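Local coordinates for uncharacterized protein (Lodderomyces elongisporus NRRL YB-4239, PDB 4EXJ) that is of unknown function but, as a glutathione S-transferase-like relative of the yeast regulator Ure2, probably binds glutathione, at residues Ala4-Pro17 and Val54-Ser68. Residues are numbered along the deposited sequence; the frame is centred on the assembly and turned at random.
With SO4 (sulfate ion), chain G.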
ATOM      1  N   ALA B   4       4.182  10.544 -23.083  1.00 42.62           N
ATOM      2  CA  ALA B   4       3.655  10.338 -21.738  1.00 38.38           C
ATOM      3  C   ALA B   4       3.763  11.621 -20.905  1.00 34.70           C
ATOM      4  O   ALA B   4       4.733  12.378 -21.029  1.00 39.65           O
ATOM      5  CB  ALA B   4       4.388   9.180 -21.060  1.00 37.60           C
ATOM      6  N   ILE B   5       2.768  11.842 -20.046  1.00 34.94           N
ATOM      7  CA  ILE B   5       2.734  13.003 -19.166  1.00 31.05           C
ATOM      8  C   ILE B   5       2.599  12.586 -17.700  1.00 31.55           C
ATOM      9  O   ILE B   5       1.632  11.909 -17.328  1.00 33.08           O
ATOM     10  CB  ILE B   5       1.507  13.897 -19.440  1.00 32.83           C
ATOM     11  CG1 ILE B   5       1.391  14.246 -20.925  1.00 45.47           C
ATOM     12  CG2 ILE B   5       1.551  15.142 -18.542  1.00 34.44           C
ATOM     13  CD1 ILE B   5       0.087  14.953 -21.269  1.00 45.98           C
ATOM     14  N   LEU B   6       3.533  13.038 -16.870  1.00 34.12           N
ATOM     15  CA  LEU B   6       3.418  12.824 -15.433  1.00 30.01           C
ATOM     16  C   LEU B   6       2.853  14.068 -14.762  1.00 26.48           C
ATOM     17  O   LEU B   6       3.503  15.122 -14.717  1.00 31.28           O
ATOM     18  CB  LEU B   6       4.783  12.477 -14.840  1.00 28.55           C
ATOM     19  CG  LEU B   6       4.797  12.299 -13.313  1.00 28.45           C
ATOM     20  CD1 LEU B   6       4.094  11.012 -12.908  1.00 30.67           C
ATOM     21  CD2 LEU B   6       6.249  12.247 -12.886  1.00 31.69           C
ATOM     22  N   TYR B   7       1.630  13.960 -14.272  1.00 26.15           N
ATOM     23  CA  TYR B   7       1.020  15.026 -13.484  1.00 27.45           C
ATOM     24  C   TYR B   7       1.399  14.755 -12.036  1.00 28.87           C
ATOM     25  O   TYR B   7       1.105  13.688 -11.492  1.00 29.05           O
ATOM     26  CB  TYR B   7      -0.491  15.041 -13.621  1.00 29.54           C
ATOM     27  CG  TYR B   7      -0.959  15.370 -15.024  1.00 29.48           C
ATOM     28  CD1 TYR B   7      -1.060  16.694 -15.434  1.00 35.33           C
ATOM     29  CD2 TYR B   7      -1.278  14.370 -15.928  1.00 36.20           C
ATOM     30  CE1 TYR B   7      -1.477  17.022 -16.704  1.00 39.33           C
ATOM     31  CE2 TYR B   7      -1.704  14.690 -17.224  1.00 38.70           C
ATOM     32  CZ  TYR B   7      -1.797  16.024 -17.594  1.00 41.15           C
ATOM     33  OH  TYR B   7      -2.212  16.375 -18.859  1.00 43.68           O
ATOM     34  N   THR B   8       2.083  15.700 -11.418  1.00 28.14           N
ATOM     35  CA  THR B   8       2.543  15.441 -10.060  1.00 26.48           C
ATOM     36  C   THR B   8       2.725  16.717  -9.253  1.00 34.32           C
ATOM     37  O   THR B   8       2.489  17.818  -9.752  1.00 31.03           O
ATOM     38  CB  THR B   8       3.835  14.586 -10.082  1.00 30.00           C
ATOM     39  OG1 THR B   8       4.129  14.116  -8.753  1.00 28.43           O
ATOM     40  CG2 THR B   8       5.014  15.358 -10.633  1.00 28.55           C
ATOM     41  N   GLY B   9       3.135  16.553  -8.001  1.00 29.97           N
ATOM     42  CA  GLY B   9       3.341  17.676  -7.093  1.00 29.50           C
ATOM     43  C   GLY B   9       4.594  17.388  -6.302  1.00 30.22           C
ATOM     44  O   GLY B   9       5.056  16.265  -6.285  1.00 27.84           O
ATOM     45  N   PRO B  10       5.156  18.406  -5.648  1.00 27.92           N
ATOM     46  CA  PRO B  10       6.386  18.214  -4.877  1.00 26.75           C
ATOM     47  C   PRO B  10       6.110  17.607  -3.504  1.00 28.80           C
ATOM     48  O   PRO B  10       6.293  18.253  -2.463  1.00 30.45           O
ATOM     49  CB  PRO B  10       6.925  19.648  -4.753  1.00 28.87           C
ATOM     50  CG  PRO B  10       5.664  20.487  -4.725  1.00 34.06           C
ATOM     51  CD  PRO B  10       4.754  19.824  -5.723  1.00 32.15           C
ATOM     52  N   THR B  11       5.676  16.352  -3.496  1.00 24.64           N
ATOM     53  CA  THR B  11       5.274  15.708  -2.251  1.00 23.72           C
ATOM     54  C   THR B  11       5.907  14.325  -2.069  1.00 25.00           C
ATOM     55  O   THR B  11       6.629  13.817  -2.949  1.00 23.88           O
ATOM     56  CB  THR B  11       3.772  15.527  -2.205  1.00 25.91           C
ATOM     57  OG1 THR B  11       3.405  14.617  -3.249  1.00 25.64           O
ATOM     58  CG2 THR B  11       3.053  16.877  -2.420  1.00 29.08           C
ATOM     59  N   GLY B  12       5.634  13.712  -0.921  1.00 26.55           N
ATOM     60  CA  GLY B  12       6.191  12.383  -0.641  1.00 26.44           C
ATOM     61  C   GLY B  12       5.761  11.367  -1.681  1.00 29.44           C
ATOM     62  O   GLY B  12       6.542  10.471  -2.038  1.00 30.10           O
ATOM     63  N   ASN B  13       4.531  11.490  -2.179  1.00 24.72           N
ATOM     64  CA  ASN B  13       4.132  10.605  -3.286  1.00 25.07           C
ATOM     65  C   ASN B  13       4.476  11.137  -4.675  1.00 22.35           C
ATOM     66  O   ASN B  13       4.832  10.367  -5.573  1.00 25.82           O
ATOM     67  CB  ASN B  13       2.629  10.293  -3.230  1.00 25.85           C
ATOM     68  CG  ASN B  13       2.301   9.136  -2.296  1.00 30.22           C
ATOM     69  OD1 ASN B  13       3.132   8.255  -2.052  1.00 30.69           O
ATOM     70  ND2 ASN B  13       1.094   9.141  -1.767  1.00 33.33           N
ATOM     71  N   GLY B  14       4.387  12.457  -4.857  1.00 24.09           N
ATOM     72  CA  GLY B  14       4.597  13.046  -6.165  1.00 24.64           C
ATOM     73  C   GLY B  14       5.998  12.862  -6.720  1.00 27.14           C
ATOM     74  O   GLY B  14       6.191  12.728  -7.925  1.00 28.00           O
ATOM     75  N   ARG B  15       6.991  12.882  -5.829  1.00 23.53           N
ATOM     76  CA  ARG B  15       8.379  12.953  -6.251  1.00 25.24           C
ATOM     77  C   ARG B  15       8.938  11.606  -6.680  1.00 22.45           C
ATOM     78  O   ARG B  15       9.930  11.558  -7.363  1.00 25.60           O
ATOM     79  CB  ARG B  15       9.238  13.583  -5.139  1.00 23.63           C
ATOM     80  CG  ARG B  15       9.099  15.101  -5.077  1.00 24.72           C
ATOM     81  CD  ARG B  15       9.423  15.571  -3.644  1.00 24.35           C
ATOM     82  NE  ARG B  15       9.597  17.017  -3.545  1.00 25.26           N
ATOM     83  CZ  ARG B  15       9.807  17.620  -2.379  1.00 28.36           C
ATOM     84  NH1 ARG B  15       9.827  16.888  -1.270  1.00 25.51           N
ATOM     85  NH2 ARG B  15       9.986  18.943  -2.324  1.00 25.87           N
ATOM     86  N   LYS B  16       8.283  10.517  -6.293  1.00 23.82           N
ATOM     87  CA  LYS B  16       8.854   9.205  -6.571  1.00 27.58           C
ATOM     88  C   LYS B  16       9.026   8.903  -8.066  1.00 27.32           C
ATOM     89  O   LYS B  16      10.137   8.623  -8.524  1.00 25.17           O
ATOM     90  CB  LYS B  16       8.032   8.130  -5.897  1.00 25.14           C
ATOM     91  CG  LYS B  16       8.182   8.110  -4.389  1.00 21.27           C
ATOM     92  CD  LYS B  16       7.465   6.907  -3.814  1.00 31.56           C
ATOM     93  CE  LYS B  16       6.736   7.252  -2.584  1.00 33.08           C
ATOM     94  NZ  LYS B  16       5.556   6.383  -2.271  1.00 25.69           N
ATOM     95  N   PRO B  17       7.929   8.938  -8.840  1.00 25.04           N
ATOM     96  CA  PRO B  17       8.077   8.641 -10.270  1.00 24.35           C
ATOM     97  C   PRO B  17       8.823   9.750 -11.010  1.00 26.78           C
ATOM     98  O   PRO B  17       9.457   9.505 -12.030  1.00 27.94           O
ATOM     99  CB  PRO B  17       6.615   8.484 -10.764  1.00 26.19           C
ATOM    100  CG  PRO B  17       5.778   9.196  -9.748  1.00 29.21           C
ATOM    101  CD  PRO B  17       6.527   9.156  -8.434  1.00 23.41           C
ATOM    102  N   VAL B  54      -2.111  13.159  -6.331  1.00 29.23           N
ATOM    103  CA  VAL B  54      -0.999  13.056  -7.243  1.00 26.96           C
ATOM    104  C   VAL B  54      -0.207  11.857  -6.828  1.00 27.59           C
ATOM    105  O   VAL B  54      -0.282  11.469  -5.705  1.00 32.10           O
ATOM    106  CB  VAL B  54      -0.073  14.276  -7.195  1.00 28.23           C
ATOM    107  CG1 VAL B  54      -0.760  15.474  -7.658  1.00 33.75           C
ATOM    108  CG2 VAL B  54       0.550  14.456  -5.827  1.00 30.92           C
ATOM    109  N   PRO B  55       0.561  11.280  -7.718  1.00 27.22           N
ATOM    110  CA  PRO B  55       0.667  11.666  -9.110  1.00 24.63           C
ATOM    111  C   PRO B  55      -0.167  10.805 -10.031  1.00 26.03           C
ATOM    112  O   PRO B  55      -0.675   9.835  -9.624  1.00 27.49           O
ATOM    113  CB  PRO B  55       2.117  11.381  -9.405  1.00 32.25           C
ATOM    114  CG  PRO B  55       2.457  10.251  -8.535  1.00 28.59           C
ATOM    115  CD  PRO B  55       1.587  10.301  -7.357  1.00 27.35           C
ATOM    116  N   THR B  56      -0.264  11.216 -11.281  1.00 25.54           N
ATOM    117  CA  THR B  56      -0.862  10.395 -12.328  1.00 27.78           C
ATOM    118  C   THR B  56       0.063  10.422 -13.528  1.00 25.71           C
ATOM    119  O   THR B  56       0.462  11.490 -13.982  1.00 28.89           O
ATOM    120  CB  THR B  56      -2.206  10.974 -12.787  1.00 29.04           C
ATOM    121  OG1 THR B  56      -3.087  11.060 -11.682  1.00 30.56           O
ATOM    122  CG2 THR B  56      -2.839  10.054 -13.840  1.00 30.69           C
ATOM    123  N   LEU B  57       0.385   9.255 -14.070  1.00 29.19           N
ATOM    124  CA  LEU B  57       1.073   9.182 -15.340  1.00 27.45           C
ATOM    125  C   LEU B  57       0.074   8.854 -16.438  1.00 33.60           C
ATOM    126  O   LEU B  57      -0.572   7.817 -16.378  1.00 32.93           O
ATOM    127  CB  LEU B  57       2.108   8.072 -15.293  1.00 29.90           C
ATOM    128  CG  LEU B  57       2.932   7.917 -16.561  1.00 30.12           C
ATOM    129  CD1 LEU B  57       3.787   9.162 -16.815  1.00 32.58           C
ATOM    130  CD2 LEU B  57       3.807   6.686 -16.423  1.00 37.04           C
ATOM    131  N   VAL B  58      -0.052   9.720 -17.440  1.00 31.54           N
ATOM    132  CA  VAL B  58      -0.857   9.365 -18.605  1.00 33.62           C
ATOM    133  C   VAL B  58       0.109   8.759 -19.626  1.00 32.53           C
ATOM    134  O   VAL B  58       1.084   9.396 -20.005  1.00 37.11           O
ATOM    135  CB  VAL B  58      -1.593  10.585 -19.188  1.00 35.05           C
ATOM    136  CG1 VAL B  58      -2.346  10.187 -20.462  1.00 36.73           C
ATOM    137  CG2 VAL B  58      -2.555  11.170 -18.155  1.00 31.76           C
ATOM    138  N   ASP B  59      -0.121   7.518 -20.037  1.00 35.85           N
ATOM    139  CA  ASP B  59       0.891   6.817 -20.829  1.00 41.62           C
ATOM    140  C   ASP B  59       0.843   7.246 -22.289  1.00 44.12           C
ATOM    141  O   ASP B  59       0.007   8.070 -22.677  1.00 44.11           O
ATOM    142  CB  ASP B  59       0.770   5.291 -20.697  1.00 43.23           C
ATOM    143  CG  ASP B  59      -0.410   4.725 -21.465  1.00 47.06           C
ATOM    144  OD1 ASP B  59      -1.113   5.507 -22.136  1.00 45.55           O
ATOM    145  OD2 ASP B  59      -0.640   3.497 -21.381  1.00 50.90           O
ATOM    146  N   ASP B  60       1.751   6.691 -23.087  1.00 45.50           N
ATOM    147  CA  ASP B  60       1.894   7.115 -24.476  1.00 50.12           C
ATOM    148  C   ASP B  60       0.732   6.677 -25.368  1.00 54.58           C
ATOM    149  O   ASP B  60       0.783   6.860 -26.582  1.00 53.55           O
ATOM    150  CB  ASP B  60       3.238   6.654 -25.056  1.00 47.29           C
ATOM    151  CG  ASP B  60       3.349   5.141 -25.170  1.00 54.70           C
ATOM    152  OD1 ASP B  60       2.382   4.429 -24.827  1.00 58.26           O
ATOM    153  OD2 ASP B  60       4.421   4.665 -25.603  1.00 53.47           O
ATOM    154  N   LYS B  61      -0.309   6.109 -24.763  1.00 51.53           N
ATOM    155  CA  LYS B  61      -1.528   5.751 -25.494  1.00 52.63           C
ATOM    156  C   LYS B  61      -2.735   6.494 -24.932  1.00 50.41           C
ATOM    157  O   LYS B  61      -3.853   6.322 -25.411  1.00 51.99           O
ATOM    158  CB  LYS B  61      -1.780   4.243 -25.448  1.00 53.17           C
ATOM    159  CG  LYS B  61      -0.735   3.398 -26.175  1.00 60.30           C
ATOM    160  CD  LYS B  61      -0.951   1.910 -25.903  1.00 71.11           C
ATOM    161  CE  LYS B  61       0.183   1.057 -26.464  1.00 71.63           C
ATOM    162  NZ  LYS B  61       1.470   1.269 -25.738  1.00 68.47           N
ATOM    163  N   GLY B  62      -2.505   7.304 -23.897  1.00 48.47           N
ATOM    164  CA  GLY B  62      -3.563   8.130 -23.319  1.00 42.57           C
ATOM    165  C   GLY B  62      -4.271   7.578 -22.084  1.00 40.10           C
ATOM    166  O   GLY B  62      -5.227   8.184 -21.596  1.00 39.44           O
ATOM    167  N   THR B  63      -3.790   6.472 -21.542  1.00 42.14           N
ATOM    168  CA  THR B  63      -4.374   5.796 -20.383  1.00 38.22           C
ATOM    169  C   THR B  63      -3.709   6.229 -19.065  1.00 36.43           C
ATOM    170  O   THR B  63      -2.510   6.203 -18.967  1.00 34.44           O
ATOM    171  CB  THR B  63      -4.093   4.290 -20.503  1.00 43.59           C
ATOM    172  OG1 THR B  63      -4.689   3.781 -21.683  1.00 48.48           O
ATOM    173  CG2 THR B  63      -4.586   3.541 -19.368  1.00 37.01           C
ATOM    174  N   PRO B  64      -4.479   6.606 -18.063  1.00 36.19           N
ATOM    175  CA  PRO B  64      -3.870   7.002 -16.799  1.00 33.44           C
ATOM    176  C   PRO B  64      -3.410   5.796 -15.987  1.00 34.62           C
ATOM    177  O   PRO B  64      -4.120   4.780 -15.910  1.00 31.62           O
ATOM    178  CB  PRO B  64      -4.999   7.737 -16.069  1.00 33.38           C
ATOM    179  CG  PRO B  64      -6.221   7.635 -16.932  1.00 41.88           C
ATOM    180  CD  PRO B  64      -5.947   6.649 -18.015  1.00 39.24           C
ATOM    181  N   ILE B  65      -2.215   5.923 -15.410  1.00 31.08           N
ATOM    182  CA  ILE B  65      -1.666   4.969 -14.457  1.00 28.63           C
ATOM    183  C   ILE B  65      -1.609   5.745 -13.133  1.00 27.17           C
ATOM    184  O   ILE B  65      -1.105   6.868 -13.100  1.00 29.15           O
ATOM    185  CB  ILE B  65      -0.224   4.567 -14.830  1.00 32.44           C
ATOM    186  CG1 ILE B  65      -0.092   4.229 -16.314  1.00 31.09           C
ATOM    187  CG2 ILE B  65       0.254   3.389 -13.979  1.00 30.53           C
ATOM    188  CD1 ILE B  65      -0.835   2.982 -16.717  1.00 34.34           C
ATOM    189  N   THR B  66      -2.148   5.177 -12.058  1.00 26.53           N
ATOM    190  CA  THR B  66      -2.185   5.907 -10.783  1.00 26.15           C
ATOM    191  C   THR B  66      -1.502   5.094  -9.689  1.00 27.19           C
ATOM    192  O   THR B  66      -1.116   3.941  -9.923  1.00 25.39           O
ATOM    193  CB  THR B  66      -3.610   6.236 -10.324  1.00 29.99           C
ATOM    194  OG1 THR B  66      -4.315   5.026 -10.003  1.00 33.79           O
ATOM    195  CG2 THR B  66      -4.374   7.034 -11.413  1.00 30.97           C
ATOM    196  N   GLU B  67      -1.380   5.722  -8.512  1.00 24.36           N
ATOM    197  CA  GLU B  67      -0.721   5.173  -7.290  1.00 23.37           C
ATOM    198  C   GLU B  67       0.811   5.230  -7.443  1.00 23.08           C
ATOM    199  O   GLU B  67       1.398   4.547  -8.269  1.00 22.89           O
ATOM    200  CB  GLU B  67      -1.231   3.763  -6.912  1.00 23.34           C
ATOM    201  CG  GLU B  67      -2.746   3.650  -6.729  1.00 26.25           C
ATOM    202  CD  GLU B  67      -3.286   4.512  -5.594  1.00 40.93           C
ATOM    203  OE1 GLU B  67      -2.631   4.593  -4.537  1.00 42.65           O
ATOM    204  OE2 GLU B  67      -4.371   5.102  -5.764  1.00 44.14           O
ATOM    205  N   SER B  68       1.446   6.088  -6.645  1.00 22.64           N
ATOM    206  CA  SER B  68       2.838   6.402  -6.838  1.00 23.43           C
ATOM    207  C   SER B  68       3.739   5.169  -6.984  1.00 22.21           C
ATOM    208  O   SER B  68       4.565   5.119  -7.893  1.00 22.99           O
ATOM    209  CB  SER B  68       3.317   7.277  -5.678  1.00 21.96           C
ATOM    210  OG  SER B  68       4.546   7.865  -6.014  1.00 29.86           O
TER
HETATM  211  S   SO4 G 302       3.357  14.629   2.029  1.00 36.65           S
HETATM  212  O1  SO4 G 302       4.289  15.119   3.077  1.00 41.06           O
HETATM  213  O2  SO4 G 302       4.005  13.743   1.186  1.00 31.21           O
HETATM  214  O3  SO4 G 302       2.245  13.926   2.694  1.00 47.02           O
HETATM  215  O4  SO4 G 302       2.802  15.796   1.321  1.00 44.91           O
HETATM  216  O   HOH W   1      -0.621  11.362  -2.830  1.00 40.94           O
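Strand 4-8 runs antiparallel to strand 56-58, their axes 4.6 Å apart at an angle of 164°, with Ile-5 exchanging two backbone hydrogen bonds with Val-58, and Tyr-7 two with Thr-56. On the face carrying these pairs, Val-58 sets CG2 against the edge of the Tyr-7 ring, in its plane, 3.7 Å from CE2. Leu-6 and Leu-57, the non-hydrogen-bonded pair, turn to the other face, where Leu-57 packs on Tyr-74 of helix 68-79 and both branched apolar chains touch Ile-28; CG of Leu-57 lies anti to the backbone N (chi1 -178°), and with chi2 at 64° CD1 comes within 4.0 Å of Leu-6 CB. The strands are central in the four-stranded sheet of the thioredoxin-like N-terminal domain of glutathione S-transferases, and the cis-proline Pro-55 is characteristic of that fold. Its ring lies between Tyr-7 O, 3.3 Å from CB, and Pro-17 CG, 3.7 Å from CG. The small hydroxyl of Ser-68 fits beside the Pro-17 ring, OG donating to Asn-13 O at 2.6 Å. The Asn-13 amide is held at both ends, OD1 accepting from Lys-16 NZ, which also bonds Asn-69, while ND2 reaches Val-54 O through a water. Thr-11 OG1, 3.9 Å from Val-54 CG2, accepts from Gly-14 N in an ST motif; Gly-12 N donates to a sulfate, probably from crystallisation liquor, that Arg-174 also binds.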